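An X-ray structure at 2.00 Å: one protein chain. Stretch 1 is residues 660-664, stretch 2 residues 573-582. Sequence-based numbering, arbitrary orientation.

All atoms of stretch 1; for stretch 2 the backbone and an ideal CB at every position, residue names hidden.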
# COMPACT_ATOMS: atom_id res chain seq x y z
N HIS A 660 7.13 -11.08 -11.67
CA HIS A 660 5.88 -11.81 -11.38
C HIS A 660 4.71 -11.25 -12.17
O HIS A 660 4.85 -10.28 -12.91
CB HIS A 660 5.56 -11.82 -9.88
CG HIS A 660 6.51 -12.64 -9.07
ND1 HIS A 660 7.81 -12.25 -8.83
CD2 HIS A 660 6.35 -13.83 -8.44
CE1 HIS A 660 8.41 -13.16 -8.07
NE2 HIS A 660 7.54 -14.13 -7.83
N ASP A 661 3.55 -11.88 -12.03
CA ASP A 661 2.38 -11.48 -12.78
C ASP A 661 1.29 -11.34 -11.74
O ASP A 661 0.64 -12.32 -11.36
CB ASP A 661 2.02 -12.54 -13.82
CG ASP A 661 0.90 -12.10 -14.76
OD1 ASP A 661 0.03 -11.30 -14.34
OD2 ASP A 661 0.87 -12.56 -15.92
N SER A 662 1.11 -10.12 -11.25
CA SER A 662 0.19 -9.92 -10.15
C SER A 662 -1.25 -10.06 -10.63
O SER A 662 -2.17 -10.17 -9.84
CB SER A 662 0.44 -8.56 -9.51
OG SER A 662 0.30 -7.54 -10.47
N ARG A 663 -1.44 -10.07 -11.95
CA ARG A 663 -2.77 -10.28 -12.52
C ARG A 663 -3.22 -11.73 -12.40
O ARG A 663 -4.43 -12.00 -12.41
CB ARG A 663 -2.81 -9.84 -13.98
CG ARG A 663 -3.66 -8.61 -14.20
CD ARG A 663 -4.56 -8.78 -15.42
NE ARG A 663 -5.94 -9.11 -15.06
CZ ARG A 663 -6.63 -10.10 -15.62
NH1 ARG A 663 -6.06 -10.85 -16.55
NH2 ARG A 663 -7.88 -10.34 -15.26
N ALA A 664 -2.27 -12.64 -12.24
CA ALA A 664 -2.56 -14.07 -12.30
C ALA A 664 -3.26 -14.65 -11.06
O ALA A 664 -2.74 -14.58 -9.93
CB ALA A 664 -1.28 -14.85 -12.62
N UNK A 573 -2.39 -23.19 -12.58
CA UNK A 573 -3.73 -22.89 -13.08
C UNK A 573 -3.88 -21.38 -13.28
O UNK A 573 -4.46 -20.94 -14.26
CB UNK A 573 -4.80 -23.42 -12.12
N UNK A 574 -3.33 -20.60 -12.36
CA UNK A 574 -3.50 -19.15 -12.42
C UNK A 574 -2.70 -18.53 -13.56
O UNK A 574 -3.21 -17.68 -14.29
CB UNK A 574 -3.08 -18.52 -11.09
N UNK A 575 -1.45 -18.95 -13.72
CA UNK A 575 -0.66 -18.46 -14.85
C UNK A 575 -1.25 -18.89 -16.20
O UNK A 575 -1.37 -18.07 -17.10
CB UNK A 575 0.78 -18.96 -14.73
N UNK A 576 -1.63 -20.16 -16.33
CA UNK A 576 -2.34 -20.61 -17.54
C UNK A 576 -3.64 -19.85 -17.83
O UNK A 576 -3.93 -19.50 -18.98
CB UNK A 576 -2.66 -22.10 -17.41
N UNK A 577 -4.42 -19.58 -16.78
CA UNK A 577 -5.66 -18.82 -16.94
C UNK A 577 -5.39 -17.41 -17.43
O UNK A 577 -6.00 -16.95 -18.41
CB UNK A 577 -6.43 -18.77 -15.62
N UNK A 578 -4.48 -16.72 -16.75
CA UNK A 578 -4.05 -15.39 -17.15
C UNK A 578 -3.53 -15.35 -18.59
O UNK A 578 -3.85 -14.44 -19.35
CB UNK A 578 -2.97 -14.89 -16.19
N UNK A 579 -2.72 -16.33 -18.96
CA UNK A 579 -2.20 -16.42 -20.31
C UNK A 579 -3.31 -16.60 -21.34
O UNK A 579 -3.26 -16.00 -22.42
CB UNK A 579 -1.20 -17.58 -20.41
N UNK A 580 -4.33 -17.38 -21.01
CA UNK A 580 -5.44 -17.54 -21.94
C UNK A 580 -6.20 -16.22 -22.09
O UNK A 580 -6.69 -15.88 -23.20
CB UNK A 580 -6.38 -18.65 -21.47
N UNK A 581 -6.29 -15.48 -20.98
CA UNK A 581 -6.90 -14.15 -20.98
C UNK A 581 -6.15 -13.16 -21.87
O UNK A 581 -6.74 -12.58 -22.79
CB UNK A 581 -6.96 -13.61 -19.55
N UNK A 582 -4.87 -12.97 -21.58
CA UNK A 582 -4.02 -12.14 -22.42
C UNK A 582 -4.15 -12.51 -23.89
O UNK A 582 -4.31 -11.64 -24.75
CB UNK A 582 -2.56 -12.26 -21.98

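Stretch 2 is helical throughout, so every position favours a residue that tolerates helical backbone angles, and stretch 1 then discriminates among side chains. What stretch 1 offers is a type I turn from Asp-661 to Ala-664, closed by the backbone hydrogen bond from Ala-664 N to Asp-661 O (3.1 Å), with a methyl group, a carboxylate and a guanidinium within reach of the helix.

Position 573 has nothing of stretch 1 within 5.5 Å of its ideal CB, so almost any helix-compatible residue would do. It is Arg-573, whose side chain stays well clear of the turn.

At position 574 the CA-to-CB bond points toward stretch 1, and the ideal CB lies 3.9 Å from Ala-664 C. The backbones are closest here, with 5.2 Å between the CA atoms of 574 and Ala-664. A side chain here starts beside the main chain of Ala-664, so an alanine or a longer chain, polar or aliphatic, that can lie along it or swing clear would suit. The residue is Gln-574, with chi1 in m and chi2 in t. Its CB packs 4.4 Å from Ala-664 CB, and its OE1 comes to 3.7 Å from Ala-664 O, a contact between two oxygens and not a hydrogen bond.

Position 575 points sideways, its ideal CB 5.1 Å from Ala-664 CB. That gap suits an aliphatic chain long enough to reach back, such as leucine, methionine or isoleucine. Leu-575, with chi1 in m and chi2 in t, brings CD2 to 3.8 Å from Ala-664 CB and 4.1 Å from Asp-661 CB, so one methyl touches both ends of the turn.

Positions 576 and 577 find no atom of stretch 1 near their ideal CB, and the contact imposes no choice. They are Leu-576, out of reach, and Gly-577, whose phi/psi of -63/-51 is ordinary helix.

Position 578 points toward the turn. Its ideal CB is 4.0 Å from Ala-664 CB, 4.5 Å from Asp-661 OD2 and 4.9 Å from Arg-663 C, so a small residue, alanine or perhaps serine, fits most simply. Ala-578 sets its CB at 4.0 Å from Ala-664 CB, a compact methyl-to-methyl contact.

Position 579 points away and 580 is out of reach, leaving both unconstrained by stretch 1; both are alanines, Ala-579 and Ala-580.

Position 581 again points toward stretch 1, its ideal CB 4.2 Å from Arg-663 NH1. A positive group so near calls for an acid, though glutamine or asparagine could also offer an acceptor. Glu-581 forms a salt bridge: Arg-663 NH1 donates to Glu-581 OE1 at 2.5 Å, while a weak bond runs from Arg-663 NH2 to the same oxygen at 3.2 Å. OE1 lies at the guanidinium edge, near its plane, where the N-H groups point. A water donates to Glu-581 OE2 and accepts a weak bond from Arg-663 NH2.

Position 582 points sideways with no nearby partner, leaving its choice open. Phe-582, chi1 in t, carries its ring away from the turn.

Stretch 2 573-582: RQLLGAAAEF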
# COMPACT_ATOMS: atom_id res chain seq x y z
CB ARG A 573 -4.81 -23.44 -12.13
CG ARG A 573 -6.02 -22.51 -11.87
CD ARG A 573 -6.97 -22.44 -13.07
NE ARG A 573 -8.19 -21.66 -12.83
CZ ARG A 573 -8.55 -20.59 -13.54
NH1 ARG A 573 -7.78 -20.16 -14.52
NH2 ARG A 573 -9.68 -19.95 -13.26
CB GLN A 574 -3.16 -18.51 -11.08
CG GLN A 574 -4.19 -18.82 -10.01
CD GLN A 574 -3.77 -18.36 -8.62
OE1 GLN A 574 -2.61 -17.96 -8.40
NE2 GLN A 574 -4.69 -18.44 -7.68
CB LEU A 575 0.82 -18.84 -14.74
CG LEU A 575 1.63 -18.13 -13.65
CD1 LEU A 575 2.97 -18.81 -13.47
CD2 LEU A 575 1.83 -16.65 -13.99
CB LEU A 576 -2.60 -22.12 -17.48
CG LEU A 576 -1.40 -23.06 -17.55
CD1 LEU A 576 -1.87 -24.51 -17.44
CD2 LEU A 576 -0.63 -22.86 -18.86
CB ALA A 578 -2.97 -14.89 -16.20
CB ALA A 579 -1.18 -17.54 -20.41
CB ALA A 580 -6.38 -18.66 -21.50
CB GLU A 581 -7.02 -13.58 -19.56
CG GLU A 581 -8.08 -14.26 -18.74
CD GLU A 581 -8.27 -13.62 -17.40
OE1 GLU A 581 -7.33 -12.98 -16.91
OE2 GLU A 581 -9.36 -13.77 -16.83
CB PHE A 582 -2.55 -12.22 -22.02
CG PHE A 582 -1.66 -11.41 -22.91
CD1 PHE A 582 -1.51 -10.05 -22.69
CD2 PHE A 582 -1.01 -11.98 -23.99
CE1 PHE A 582 -0.72 -9.29 -23.52
CE2 PHE A 582 -0.21 -11.23 -24.82
CZ PHE A 582 -0.06 -9.88 -24.60
O HOH W 1 -9.76 -12.29 -14.55
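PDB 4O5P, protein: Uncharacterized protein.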